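Local coordinates for protein cyclase (Uncultured organism, PDB 5IBZ) that binds acetylphosphate in a pocket of its cyclase-family fold and may act as an arylformamidase, at residues A56-S61 with S209-D214; N62-P67 with D248-E253; L17-K22 with A32-P37; D27-A32 with K152-G157. One frame throughout, in Å; residues are numbered along the deposited sequence. Where two conformers were deposited one is given.

Contact 1 of 4, residues A56-S61 with S209-D214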
loop_
_atom_site.group_PDB
_atom_site.type_symbol
_atom_site.label_atom_id
_atom_site.label_comp_id
_atom_site.label_asym_id
_atom_site.label_seq_id
_atom_site.Cartn_x
_atom_site.Cartn_y
_atom_site.Cartn_z
ATOM N N ALA B 56 -2.029 22.444 6.627
ATOM C CA ALA B 56 -1.518 21.240 5.980
ATOM C C ALA B 56 -1.014 21.484 4.565
ATOM O O ALA B 56 -1.544 22.325 3.835
ATOM C CB ALA B 56 -2.598 20.171 5.949
ATOM N N ILE B 57 -0.020 20.706 4.177
ATOM C CA ILE B 57 0.306 20.559 2.755
ATOM C C ILE B 57 -0.620 19.503 2.150
ATOM O O ILE B 57 -1.187 18.664 2.859
ATOM C CB ILE B 57 1.774 20.170 2.515
ATOM C CG1 ILE B 57 2.148 18.834 3.162
ATOM C CG2 ILE B 57 2.686 21.270 2.992
ATOM C CD1 ILE B 57 3.381 18.184 2.511
ATOM N N PRO B 58 -0.767 19.532 0.827
ATOM C CA PRO B 58 -1.593 18.482 0.222
ATOM C C PRO B 58 -0.965 17.112 0.369
ATOM O O PRO B 58 0.265 16.969 0.181
ATOM C CB PRO B 58 -1.687 18.897 -1.251
ATOM C CG PRO B 58 -0.571 19.851 -1.471
ATOM C CD PRO B 58 -0.314 20.529 -0.144
ATOM N N ILE B 59 -1.797 16.127 0.699
ATOM C CA ILE B 59 -1.381 14.727 0.691
ATOM C C ILE B 59 -1.454 14.226 -0.743
ATOM O O ILE B 59 -2.542 13.974 -1.276
ATOM C CB ILE B 59 -2.243 13.863 1.592
ATOM C CG1 ILE B 59 -2.147 14.367 3.045
ATOM C CG2 ILE B 59 -1.827 12.392 1.488
ATOM C CD1 ILE B 59 -2.935 13.599 4.050
ATOM N N ASP B 60 -0.285 14.087 -1.343
ATOM C CA ASP B 60 -0.141 13.625 -2.706
ATOM C C ASP B 60 1.305 13.163 -2.862
ATOM O O ASP B 60 2.036 13.093 -1.863
ATOM C CB ASP B 60 -0.543 14.702 -3.733
ATOM C CG ASP B 60 0.320 15.965 -3.680
ATOM O OD1 ASP B 60 1.511 15.892 -3.320
ATOM O OD2 ASP B 60 -0.218 17.047 -4.015
ATOM N N SER B 61 1.736 12.829 -4.079
ATOM C CA SER B 61 3.060 12.257 -4.263
ATOM C C SER B 61 4.106 13.317 -4.621
ATOM O O SER B 61 5.256 12.984 -4.939
ATOM C CB SER B 61 3.016 11.174 -5.349
ATOM O OG SER B 61 2.092 10.155 -4.984
ATOM N N SER B 209 9.686 26.770 -0.306
ATOM C CA SER B 209 10.651 26.702 -1.398
ATOM C C SER B 209 10.615 25.376 -2.160
ATOM O O SER B 209 11.264 25.245 -3.188
ATOM C CB SER B 209 12.074 26.949 -0.867
ATOM O OG SER B 209 12.581 25.864 -0.081
ATOM N N TRP B 210 9.837 24.410 -1.691
ATOM C CA TRP B 210 9.905 23.055 -2.241
ATOM C C TRP B 210 9.218 22.883 -3.593
ATOM O O TRP B 210 9.761 22.256 -4.513
ATOM C CB TRP B 210 9.281 22.070 -1.243
ATOM C CG TRP B 210 8.992 20.716 -1.829
ATOM C CD1 TRP B 210 7.807 20.271 -2.351
ATOM C CD2 TRP B 210 9.911 19.630 -1.953
ATOM N NE1 TRP B 210 7.936 18.982 -2.788
ATOM C CE2 TRP B 210 9.216 18.562 -2.549
ATOM C CE3 TRP B 210 11.255 19.459 -1.618
ATOM C CZ2 TRP B 210 9.823 17.348 -2.826
ATOM C CZ3 TRP B 210 11.849 18.258 -1.888
ATOM C CH2 TRP B 210 11.131 17.212 -2.484
ATOM N N TYR B 211 8.002 23.394 -3.714
ATOM C CA TYR B 211 7.139 22.974 -4.823
ATOM C C TYR B 211 7.593 23.461 -6.202
ATOM O O TYR B 211 7.332 22.788 -7.203
ATOM C CB TYR B 211 5.706 23.401 -4.514
ATOM C CG TYR B 211 5.095 22.509 -3.461
ATOM C CD1 TYR B 211 4.579 21.267 -3.802
ATOM C CD2 TYR B 211 5.101 22.871 -2.120
ATOM C CE1 TYR B 211 4.039 20.426 -2.845
ATOM C CE2 TYR B 211 4.562 22.026 -1.145
ATOM C CZ TYR B 211 4.031 20.807 -1.526
ATOM O OH TYR B 211 3.490 19.938 -0.579
ATOM N N ASP B 212 8.346 24.551 -6.257
ATOM C CA ASP B 212 8.890 24.983 -7.540
ATOM C C ASP B 212 10.131 24.213 -7.994
ATOM O O ASP B 212 10.541 24.354 -9.139
ATOM C CB ASP B 212 9.234 26.464 -7.496
ATOM C CG ASP B 212 8.005 27.349 -7.417
ATOM O OD1 ASP B 212 6.913 26.883 -7.819
ATOM O OD2 ASP B 212 8.148 28.510 -6.979
ATOM N N LEU B 213 10.737 23.420 -7.113
ATOM C CA LEU B 213 11.945 22.662 -7.468
ATOM C C LEU B 213 11.689 21.562 -8.506
ATOM O O LEU B 213 10.670 20.861 -8.449
ATOM C CB LEU B 213 12.560 22.027 -6.216
ATOM C CG LEU B 213 13.007 23.004 -5.129
ATOM C CD1 LEU B 213 13.402 22.283 -3.869
ATOM C CD2 LEU B 213 14.163 23.871 -5.647
ATOM N N ASP B 214 12.633 21.412 -9.436
ATOM C CA ASP B 214 12.642 20.303 -10.397
ATOM C C ASP B 214 13.238 19.054 -9.722
ATOM O O ASP B 214 13.626 19.099 -8.573
ATOM C CB ASP B 214 13.454 20.660 -11.644
ATOM C CG ASP B 214 14.921 20.240 -11.522
ATOM O OD1 ASP B 214 15.559 20.793 -10.591
ATOM O OD2 ASP B 214 15.410 19.358 -12.321
HETATM O O HOH W 1 2.325 17.673 -1.347
#

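Contact 2 of 4, residues N62-P67 with D248-E253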
loop_
_atom_site.group_PDB
_atom_site.type_symbol
_atom_site.label_atom_id
_atom_site.label_comp_id
_atom_site.label_asym_id
_atom_site.label_seq_id
_atom_site.Cartn_x
_atom_site.Cartn_y
_atom_site.Cartn_z
ATOM N N ASN B 62 3.708 14.582 -4.504
ATOM C CA ASN B 62 4.482 15.729 -4.984
ATOM C C ASN B 62 5.199 16.511 -3.867
ATOM O O ASN B 62 5.984 17.430 -4.132
ATOM C CB ASN B 62 3.531 16.665 -5.746
ATOM C CG ASN B 62 4.253 17.764 -6.496
ATOM O OD1 ASN B 62 5.295 17.538 -7.110
ATOM N ND2 ASN B 62 3.694 18.978 -6.441
ATOM N N GLY B 63 4.923 16.143 -2.623
ATOM C CA GLY B 63 5.395 16.894 -1.474
ATOM C C GLY B 63 6.764 16.474 -0.955
ATOM O O GLY B 63 7.350 15.481 -1.405
ATOM N N PRO B 64 7.311 17.253 -0.019
ATOM C CA PRO B 64 8.591 16.878 0.555
ATOM C C PRO B 64 8.396 15.730 1.531
ATOM O O PRO B 64 7.446 15.723 2.323
ATOM C CB PRO B 64 9.051 18.146 1.259
ATOM C CG PRO B 64 7.759 18.790 1.668
ATOM C CD PRO B 64 6.760 18.471 0.595
ATOM N N VAL B 65 9.289 14.769 1.448
ATOM C CA VAL B 65 9.284 13.648 2.353
ATOM C C VAL B 65 10.735 13.200 2.441
ATOM O O VAL B 65 11.447 13.126 1.446
ATOM C CB VAL B 65 8.318 12.543 1.872
ATOM C CG1 VAL B 65 8.618 12.166 0.430
ATOM C CG2 VAL B 65 8.370 11.359 2.792
ATOM N N PHE B 66 11.196 12.958 3.657
ATOM C CA PHE B 66 12.608 12.754 3.868
ATOM C C PHE B 66 12.993 11.362 3.374
ATOM O O PHE B 66 12.428 10.372 3.832
ATOM C CB PHE B 66 12.961 12.938 5.349
ATOM C CG PHE B 66 14.289 13.603 5.568
ATOM C CD1 PHE B 66 15.443 13.052 5.051
ATOM C CD2 PHE B 66 14.377 14.789 6.290
ATOM C CE1 PHE B 66 16.677 13.675 5.238
ATOM C CE2 PHE B 66 15.590 15.413 6.481
ATOM C CZ PHE B 66 16.750 14.849 5.955
ATOM N N PRO B 67 13.929 11.279 2.414
ATOM C CA PRO B 67 14.353 9.965 1.936
ATOM C C PRO B 67 14.912 9.117 3.077
ATOM O O PRO B 67 15.562 9.656 3.973
ATOM C CB PRO B 67 15.449 10.291 0.910
ATOM C CG PRO B 67 15.219 11.694 0.520
ATOM C CD PRO B 67 14.652 12.368 1.731
ATOM N N ASP B 248 7.173 24.490 9.784
ATOM C CA ASP B 248 7.050 24.327 8.345
ATOM C C ASP B 248 8.394 23.940 7.703
ATOM O O ASP B 248 8.704 24.328 6.571
ATOM C CB ASP B 248 6.524 25.614 7.725
ATOM C CG ASP B 248 7.489 26.756 7.878
ATOM O OD1 ASP B 248 8.438 26.582 8.678
ATOM O OD2 ASP B 248 7.304 27.814 7.210
ATOM N N ASN B 249 9.192 23.164 8.426
ATOM C CA ASN B 249 10.352 22.502 7.826
ATOM C C ASN B 249 10.116 20.993 7.919
ATOM O O ASN B 249 8.984 20.551 8.204
ATOM C CB ASN B 249 11.663 22.949 8.479
ATOM C CG ASN B 249 11.715 22.667 9.959
ATOM O OD1 ASN B 249 10.883 21.930 10.487
ATOM N ND2 ASN B 249 12.721 23.238 10.639
ATOM N N ILE B 250 11.135 20.179 7.663
ATOM C CA ILE B 250 10.936 18.739 7.582
ATOM C C ILE B 250 11.370 18.038 8.871
ATOM O O ILE B 250 10.794 17.020 9.254
ATOM C CB ILE B 250 11.709 18.107 6.390
ATOM C CG1 ILE B 250 11.584 18.966 5.130
ATOM C CG2 ILE B 250 11.208 16.709 6.145
ATOM C CD1 ILE B 250 10.167 19.266 4.663
ATOM N N ALA B 251 12.364 18.596 9.558
ATOM C CA ALA B 251 12.953 17.939 10.725
ATOM C C ALA B 251 12.821 18.687 12.055
ATOM O O ALA B 251 13.382 18.241 13.052
ATOM C CB ALA B 251 14.416 17.690 10.456
ATOM N N LEU B 252 12.139 19.832 12.042
ATOM C CA LEU B 252 12.015 20.766 13.183
ATOM C C LEU B 252 13.340 21.374 13.623
ATOM O O LEU B 252 13.524 22.589 13.531
ATOM C CB LEU B 252 11.344 20.106 14.399
ATOM C CG LEU B 252 11.212 21.087 15.583
ATOM C CD1 LEU B 252 10.482 22.364 15.198
ATOM C CD2 LEU B 252 10.515 20.413 16.763
ATOM N N GLU B 253 14.269 20.550 14.089
ATOM C CA GLU B 253 15.569 21.097 14.442
ATOM C C GLU B 253 16.424 21.310 13.204
ATOM O O GLU B 253 16.176 20.726 12.141
ATOM C CB GLU B 253 16.286 20.205 15.453
ATOM C CG GLU B 253 16.863 18.935 14.942
ATOM C CD GLU B 253 17.516 18.119 16.089
ATOM O OE1 GLU B 253 18.576 18.513 16.629
ATOM O OE2 GLU B 253 16.910 17.104 16.452
#

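Contact 3 of 4, residues L17-K22 with A32-P37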
loop_
_atom_site.group_PDB
_atom_site.type_symbol
_atom_site.label_atom_id
_atom_site.label_comp_id
_atom_site.label_asym_id
_atom_site.label_seq_id
_atom_site.Cartn_x
_atom_site.Cartn_y
_atom_site.Cartn_z
ATOM N N LEU B 17 17.474 18.020 33.006
ATOM C CA LEU B 17 16.322 18.536 32.269
ATOM C C LEU B 17 15.411 17.454 31.706
ATOM O O LEU B 17 15.571 17.013 30.567
ATOM C CB LEU B 17 16.804 19.431 31.124
ATOM C CG LEU B 17 15.743 20.265 30.413
ATOM C CD1 LEU B 17 15.181 21.328 31.326
ATOM C CD2 LEU B 17 16.365 20.891 29.187
ATOM N N ASN B 18 14.430 17.049 32.495
ATOM C CA ASN B 18 13.460 16.072 32.017
ATOM C C ASN B 18 12.144 16.206 32.768
ATOM O O ASN B 18 12.090 16.821 33.859
ATOM C CB ASN B 18 14.003 14.645 32.147
ATOM C CG ASN B 18 14.035 14.161 33.566
ATOM O OD1 ASN B 18 13.005 13.780 34.116
ATOM N ND2 ASN B 18 15.221 14.178 34.183
ATOM N N ASN B 19 11.091 15.665 32.170
ATOM C CA ASN B 19 9.791 15.604 32.804
ATOM C C ASN B 19 9.382 14.198 33.250
ATOM O O ASN B 19 8.207 13.948 33.494
ATOM C CB ASN B 19 8.724 16.157 31.854
ATOM C CG ASN B 19 8.804 17.639 31.693
ATOM O OD1 ASN B 19 9.110 18.365 32.644
ATOM N ND2 ASN B 19 8.503 18.119 30.481
ATOM N N TRP B 20 10.331 13.281 33.380
ATOM C CA TRP B 20 9.988 11.943 33.842
ATOM C C TRP B 20 9.395 12.024 35.244
ATOM O O TRP B 20 9.935 12.705 36.111
ATOM C CB TRP B 20 11.205 11.027 33.842
ATOM C CG TRP B 20 11.740 10.699 32.472
ATOM C CD1 TRP B 20 11.576 11.418 31.306
ATOM C CD2 TRP B 20 12.524 9.558 32.130
ATOM N NE1 TRP B 20 12.232 10.784 30.270
ATOM C CE2 TRP B 20 12.819 9.639 30.752
ATOM C CE3 TRP B 20 13.013 8.474 32.858
ATOM C CZ2 TRP B 20 13.579 8.661 30.095
ATOM C CZ3 TRP B 20 13.766 7.516 32.207
ATOM C CH2 TRP B 20 14.041 7.612 30.847
ATOM N N GLY B 21 8.268 11.343 35.437
ATOM C CA GLY B 21 7.561 11.358 36.695
ATOM C C GLY B 21 6.703 12.587 36.982
ATOM O O GLY B 21 5.952 12.578 37.961
ATOM N N LYS B 22 6.808 13.635 36.172
ATOM C CA LYS B 22 6.045 14.870 36.423
ATOM C C LYS B 22 4.554 14.594 36.509
ATOM O O LYS B 22 3.827 15.220 37.301
ATOM C CB LYS B 22 6.303 15.910 35.321
ATOM C CG LYS B 22 5.489 17.198 35.483
ATOM C CD LYS B 22 5.984 18.302 34.567
ATOM C CE LYS B 22 7.140 19.064 35.190
ATOM N NZ LYS B 22 7.715 20.103 34.257
ATOM N N ALA B 32 1.421 16.648 26.634
ATOM C CA ALA B 32 -0.002 16.798 26.346
ATOM C C ALA B 32 -0.817 17.033 27.633
ATOM O O ALA B 32 -1.900 17.636 27.602
ATOM C CB ALA B 32 -0.512 15.577 25.587
ATOM N N ASN B 33 -0.294 16.606 28.777
ATOM C CA ASN B 33 -0.980 16.861 30.035
ATOM C C ASN B 33 -1.040 18.339 30.445
ATOM O O ASN B 33 -1.805 18.708 31.348
ATOM C CB ASN B 33 -0.325 16.041 31.142
ATOM C CG ASN B 33 -0.534 14.550 30.958
ATOM O OD1 ASN B 33 -1.641 14.085 30.668
ATOM N ND2 ASN B 33 0.547 13.789 31.088
ATOM N N TYR B 34 -0.254 19.188 29.783
ATOM C CA TYR B 34 -0.348 20.625 29.983
ATOM C C TYR B 34 -1.632 21.202 29.358
ATOM O O TYR B 34 -2.035 22.299 29.724
ATOM C CB TYR B 34 0.849 21.353 29.392
ATOM C CG TYR B 34 2.179 21.186 30.089
ATOM C CD1 TYR B 34 2.313 21.343 31.460
ATOM C CD2 TYR B 34 3.327 20.928 29.347
ATOM C CE1 TYR B 34 3.537 21.208 32.057
ATOM C CE2 TYR B 34 4.558 20.800 29.937
ATOM C CZ TYR B 34 4.670 20.949 31.286
ATOM O OH TYR B 34 5.920 20.827 31.865
ATOM N N ILE B 35 -2.256 20.490 28.412
ATOM C CA ILE B 35 -3.508 20.967 27.850
ATOM C C ILE B 35 -4.658 20.462 28.732
ATOM O O ILE B 35 -4.991 19.278 28.760
ATOM C CB ILE B 35 -3.711 20.525 26.393
ATOM C CG1 ILE B 35 -2.500 20.932 25.544
ATOM C CG2 ILE B 35 -5.007 21.120 25.878
ATOM C CD1 ILE B 35 -2.557 20.495 24.060
ATOM N N THR B 36 -5.260 21.406 29.437
ATOM C CA THR B 36 -6.279 21.129 30.437
ATOM C C THR B 36 -7.602 21.679 29.948
ATOM O O THR B 36 -7.627 22.532 29.059
ATOM C CB THR B 36 -5.944 21.799 31.765
ATOM O OG1 THR B 36 -5.953 23.216 31.576
ATOM C CG2 THR B 36 -4.567 21.350 32.270
ATOM N N PRO B 37 -8.713 21.225 30.543
ATOM C CA PRO B 37 -10.000 21.800 30.142
ATOM C C PRO B 37 -10.031 23.323 30.244
ATOM O O PRO B 37 -10.530 23.991 29.342
ATOM C CB PRO B 37 -10.992 21.138 31.117
ATOM C CG PRO B 37 -10.356 19.821 31.406
ATOM C CD PRO B 37 -8.874 20.088 31.459
HETATM O O HOH W 2 7.969 21.068 30.061
#

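Contact 4 of 4, residues D27-A32 with K152-G157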
loop_
_atom_site.group_PDB
_atom_site.type_symbol
_atom_site.label_atom_id
_atom_site.label_comp_id
_atom_site.label_asym_id
_atom_site.label_seq_id
_atom_site.Cartn_x
_atom_site.Cartn_y
_atom_site.Cartn_z
ATOM N N ASP B 27 2.586 7.519 33.449
ATOM C CA ASP B 27 2.103 8.406 32.397
ATOM C C ASP B 27 2.633 8.033 31.011
ATOM O O ASP B 27 3.813 7.716 30.842
ATOM C CB ASP B 27 2.487 9.845 32.690
ATOM C CG ASP B 27 2.101 10.766 31.571
ATOM O OD1 ASP B 27 0.876 10.853 31.295
ATOM O OD2 ASP B 27 3.010 11.388 30.973
ATOM N N GLN B 28 1.744 8.096 30.027
ATOM C CA GLN B 28 2.117 7.928 28.626
ATOM C C GLN B 28 1.805 9.124 27.751
ATOM O O GLN B 28 1.996 9.034 26.543
ATOM C CB GLN B 28 1.426 6.697 28.031
ATOM C CG GLN B 28 1.843 5.409 28.692
ATOM C CD GLN B 28 1.262 4.193 28.009
ATOM O OE1 GLN B 28 1.308 4.074 26.790
ATOM N NE2 GLN B 28 0.698 3.284 28.795
ATOM N N ARG B 29 1.320 10.232 28.327
ATOM C CA ARG B 29 0.914 11.377 27.510
ATOM C C ARG B 29 1.920 12.523 27.484
ATOM O O ARG B 29 1.860 13.380 26.600
ATOM C CB ARG B 29 -0.452 11.891 27.974
ATOM C CG ARG B 29 -1.512 10.808 27.953
ATOM C CD ARG B 29 -2.847 11.321 28.350
ATOM N NE ARG B 29 -3.483 12.104 27.296
ATOM C CZ ARG B 29 -3.714 13.411 27.335
ATOM N NH1 ARG B 29 -3.321 14.168 28.359
ATOM N NH2 ARG B 29 -4.355 13.981 26.314
ATOM N N GLY B 30 2.819 12.589 28.453
ATOM C CA GLY B 30 3.835 13.632 28.433
ATOM C C GLY B 30 3.249 15.034 28.482
ATOM O O GLY B 30 2.282 15.312 29.217
ATOM N N ALA B 31 3.821 15.925 27.678
ATOM C CA ALA B 31 3.468 17.342 27.751
ATOM C C ALA B 31 2.061 17.630 27.250
ATOM O O ALA B 31 1.533 18.717 27.450
ATOM C CB ALA B 31 4.495 18.180 26.987
ATOM N N ALA B 32 1.421 16.648 26.634
ATOM C CA ALA B 32 -0.002 16.798 26.346
ATOM C C ALA B 32 -0.817 17.033 27.633
ATOM O O ALA B 32 -1.900 17.636 27.602
ATOM C CB ALA B 32 -0.512 15.577 25.587
ATOM N N LYS B 152 -5.355 10.936 21.466
ATOM C CA LYS B 152 -6.410 11.049 20.472
ATOM C C LYS B 152 -7.340 12.221 20.776
ATOM O O LYS B 152 -8.083 12.659 19.887
ATOM C CB LYS B 152 -7.224 9.757 20.356
ATOM C CG LYS B 152 -8.065 9.432 21.558
ATOM C CD LYS B 152 -8.976 8.205 21.277
ATOM C CE LYS B 152 -9.888 7.950 22.463
ATOM N NZ LYS B 152 -10.936 6.939 22.172
ATOM N N THR B 153 -7.335 12.721 22.008
ATOM C CA THR B 153 -8.160 13.909 22.289
ATOM C C THR B 153 -7.317 15.182 22.480
ATOM O O THR B 153 -7.872 16.283 22.665
ATOM C CB THR B 153 -9.115 13.697 23.505
ATOM O OG1 THR B 153 -8.513 12.958 24.574
ATOM C CG2 THR B 153 -10.330 12.912 23.044
ATOM N N SER B 154 -6.003 15.070 22.333
ATOM C CA SER B 154 -5.132 16.214 22.588
ATOM C C SER B 154 -4.917 17.088 21.360
ATOM O O SER B 154 -5.453 16.826 20.266
ATOM C CB SER B 154 -3.767 15.741 23.114
ATOM O OG SER B 154 -3.052 16.814 23.711
ATOM N N PHE B 155 -4.088 18.109 21.545
ATOM C CA PHE B 155 -3.677 19.065 20.509
ATOM C C PHE B 155 -4.849 19.846 19.933
ATOM O O PHE B 155 -4.799 20.324 18.799
ATOM C CB PHE B 155 -2.889 18.365 19.400
ATOM C CG PHE B 155 -1.835 17.425 19.922
ATOM C CD1 PHE B 155 -0.980 17.807 20.924
ATOM C CD2 PHE B 155 -1.739 16.138 19.419
ATOM C CE1 PHE B 155 -0.028 16.910 21.435
ATOM C CE2 PHE B 155 -0.793 15.253 19.904
ATOM C CZ PHE B 155 0.055 15.641 20.912
ATOM N N LEU B 156 -5.847 20.044 20.773
ATOM C CA LEU B 156 -6.905 20.970 20.489
ATOM C C LEU B 156 -6.913 21.943 21.666
ATOM O O LEU B 156 -7.234 21.560 22.795
ATOM C CB LEU B 156 -8.207 20.204 20.294
ATOM C CG LEU B 156 -9.445 21.021 19.981
ATOM C CD1 LEU B 156 -10.365 20.247 19.045
ATOM C CD2 LEU B 156 -10.148 21.397 21.274
ATOM N N GLY B 157 -6.505 23.186 21.411
ATOM C CA GLY B 157 -6.227 24.135 22.470
ATOM C C GLY B 157 -5.639 25.383 21.869
ATOM O O GLY B 157 -5.969 25.753 20.731
HETATM O O HOH W 3 -6.116 12.102 24.713
HETATM O O HOH W 4 -4.186 16.874 26.197
#

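Contact 1 of 4, residues A56-S61 with S209-D214
A single water oxygen, gripped by three groups, joins Tyr211 to Pro58 and Asp60. Tyr211 OH gives its proton to this water at 2.7 Å, and the water lies at the edge of the phenol, in the ring plane. The water in turn donates to Pro58 O at 2.7 Å and to Asp60 OD1 at 2.8 Å, so both of its protons are spent on residues 56-61. Asp60 OD1 also accepts from the backbone of Asn62, which helps to fix the carboxylate.

Direct contact is small, 120 Å² in all, and sets the phenol oxygen against aliphatic carbons. Tyr211 OH lies 3.5 Å from Ile57 CB and 3.6 Å from Ile57 CD1. With chi1 at 60°, Ile57 CG1 sits between the backbone N and the carbonyl carbon, and the chain runs on to bring CD1 alongside Tyr211 OH. Pro58 CD flanks Tyr211 OH at 3.9 Å. Behind, Trp210 CD1 lies 3.5 Å above the plane of the Tyr211 ring, over its centre, and probably limits how far that ring can tilt. Tyr211 sits within a type I beta turn from Trp210 to Leu213, which leads to Asp214, the side-chain N-cap of helix 215-223.

Contact 2 of 4, residues N62-P67 with D248-E253
Ile250 meets Pro64 and Phe66 with two different branches, and its torsions explain the division. A chi1 of -43° sets CG2 anti to the backbone N and CG1 anti to the carbonyl carbon. The longer branch then carries Ile250 CD1 to the proline ring, 3.8 Å from Pro64 CB and 3.9 Å from Pro64 CG, while the methyl Ile250 CG2 approaches Phe66 CD2 obliquely at 3.7 Å. The chi1 of Phe66, -143° and off a staggered value, lays its ring beside Ile250 CG2 and against Phe222. All three contacts are apolar.

Ile250 is also part of the acetylphosphate pocket and touches the ligand, so Pro64 and Phe66 pack on a residue of the binding site, and the Phe66 side chain itself comes to about 4 Å from the ligand. The loop of Ile250 is braced by Asn249, whose amide spans to Leu252 twice. Asn249 OD1 accepts from Leu252 N at 2.9 Å from above the carbonyl plane, an Asx motif, and Asn249 ND2 donates to Leu252 O at 3.1 Å along a nearly straight path of 165°. Next along the chain, Glu253 OE2 bonds His268 ND1 of the same pocket. The loop follows strand 244-247 and precedes helix 266-275, whereas helix 215-223 packs on the contact through Phe222, which touches Pro64, Phe66 and Ile250.

Contact 3 of 4, residues L17-K22 with A32-P37
Lys22 reaches Tyr34 from the last position of a type II beta turn, Asn19 to Lys22, closed by Lys22 N to Asn19 O at 3.0 Å. The contact, 88 Å² in all, is made mostly by polar ends.

Of the charged and direct bonds, one crosses between the segments: Lys22 NZ donates to Tyr34 OH at 3.1 Å, arriving at the edge of the phenol near its plane. The same ammonium donates to Asn19 OD1 at 2.8 Å, from 43° above the carbonyl plane. A bend in the lysine chain, chi3 -85°, folds NZ back to a place where both oxygens can be met. The aliphatic part contributes too, with Lys22 CD 3.7 Å from Tyr34 OH.

The water-mediated link runs alongside. One water bonds to Tyr34 OH at 2.7 Å and accepts from Asn19 ND2 at 3.0 Å, so the amide serves the tyrosine twice, through the lysine and through the water. The amide and ring planes stand 84° apart. Asn19 ND2 also donates to Leu275 O, which helps fix the rotation of the group. With an alanine at Asn19, Lys22 NZ would probably lose one of its acceptors and be freer to swing off Tyr34, while the bridging water would lose a donor.

Aromatic packing comes from outside the pair, where Trp23 meets the Tyr34 ring edge-to-face. Overlapping the start of the beta turn, an Asx turn shapes the chain: Asn18 OD1 takes Trp20 N at 2.8 Å on a lone pair, in the carbonyl plane.

Contact 4 of 4, residues D27-A32 with K152-G157
Ser154 packs against Ala32 and Arg29 at the tight side of this contact. Ala32 CB lies 3.4 Å from Ser154 OG. The arginine chain bends at chi3 (76°), which brings Arg29 NH2 within 3.7 Å of Ser154 CB. Ser154 OG stands 3.6 Å above the plane of the Phe155 ring, toward its rim, and that ring adds a looser apolar touch, with Ala32 CB 4.4 Å from Phe155 CE1. The Ala32 methyl also covers one guanidinium face.

The other side is bridged by water. One molecule, in the guanidinium plane, accepts from Arg29 NH2 at 2.9 Å. It donates to Ala32 O at 2.8 Å and bonds to Ser154 OG. A second accepts from Arg29 NH2 at 3.0 Å and is also hydrogen-bonded to Thr153 OG1. Asn33 OD1 holds NH1 and Asn150 O holds NE, which probably helps to fix the guanidinium.

Asp27 shapes the chain upstream: its OD1 accepts from Arg29 N, and its OD2 takes Gly30 N on the syn lone pair. This Asx turn and overlapping Asx motif lead into the 3-10 turn that sets Ala32 against the loop entering strand 158-163 of the mixed sheet.

The four contacts fall into two pairs on opposite sides of the chain's centre. Contacts 1 and 2 have centres 10 Å apart and share the loop between strands 52-54 and 73-76; they touch where Trp210 NE1 meets Asn62 O at 2.8 Å. Contacts 3 and 4, 9 Å apart, share Ala32 and the region before helix 37-44. Between the pairs, centres lie 23 to 34 Å apart and nothing touches. Contact 3 closes before contacts 1 and 2 open, but its segments alternate with those of contact 4, as those of contacts 1, 2 and 4 do with one another. Contact 2 alone holds an acetylphosphate-pocket residue; contacts 1, 3 and 4 also meet the second subunit, whereas no other chain touches contact 2.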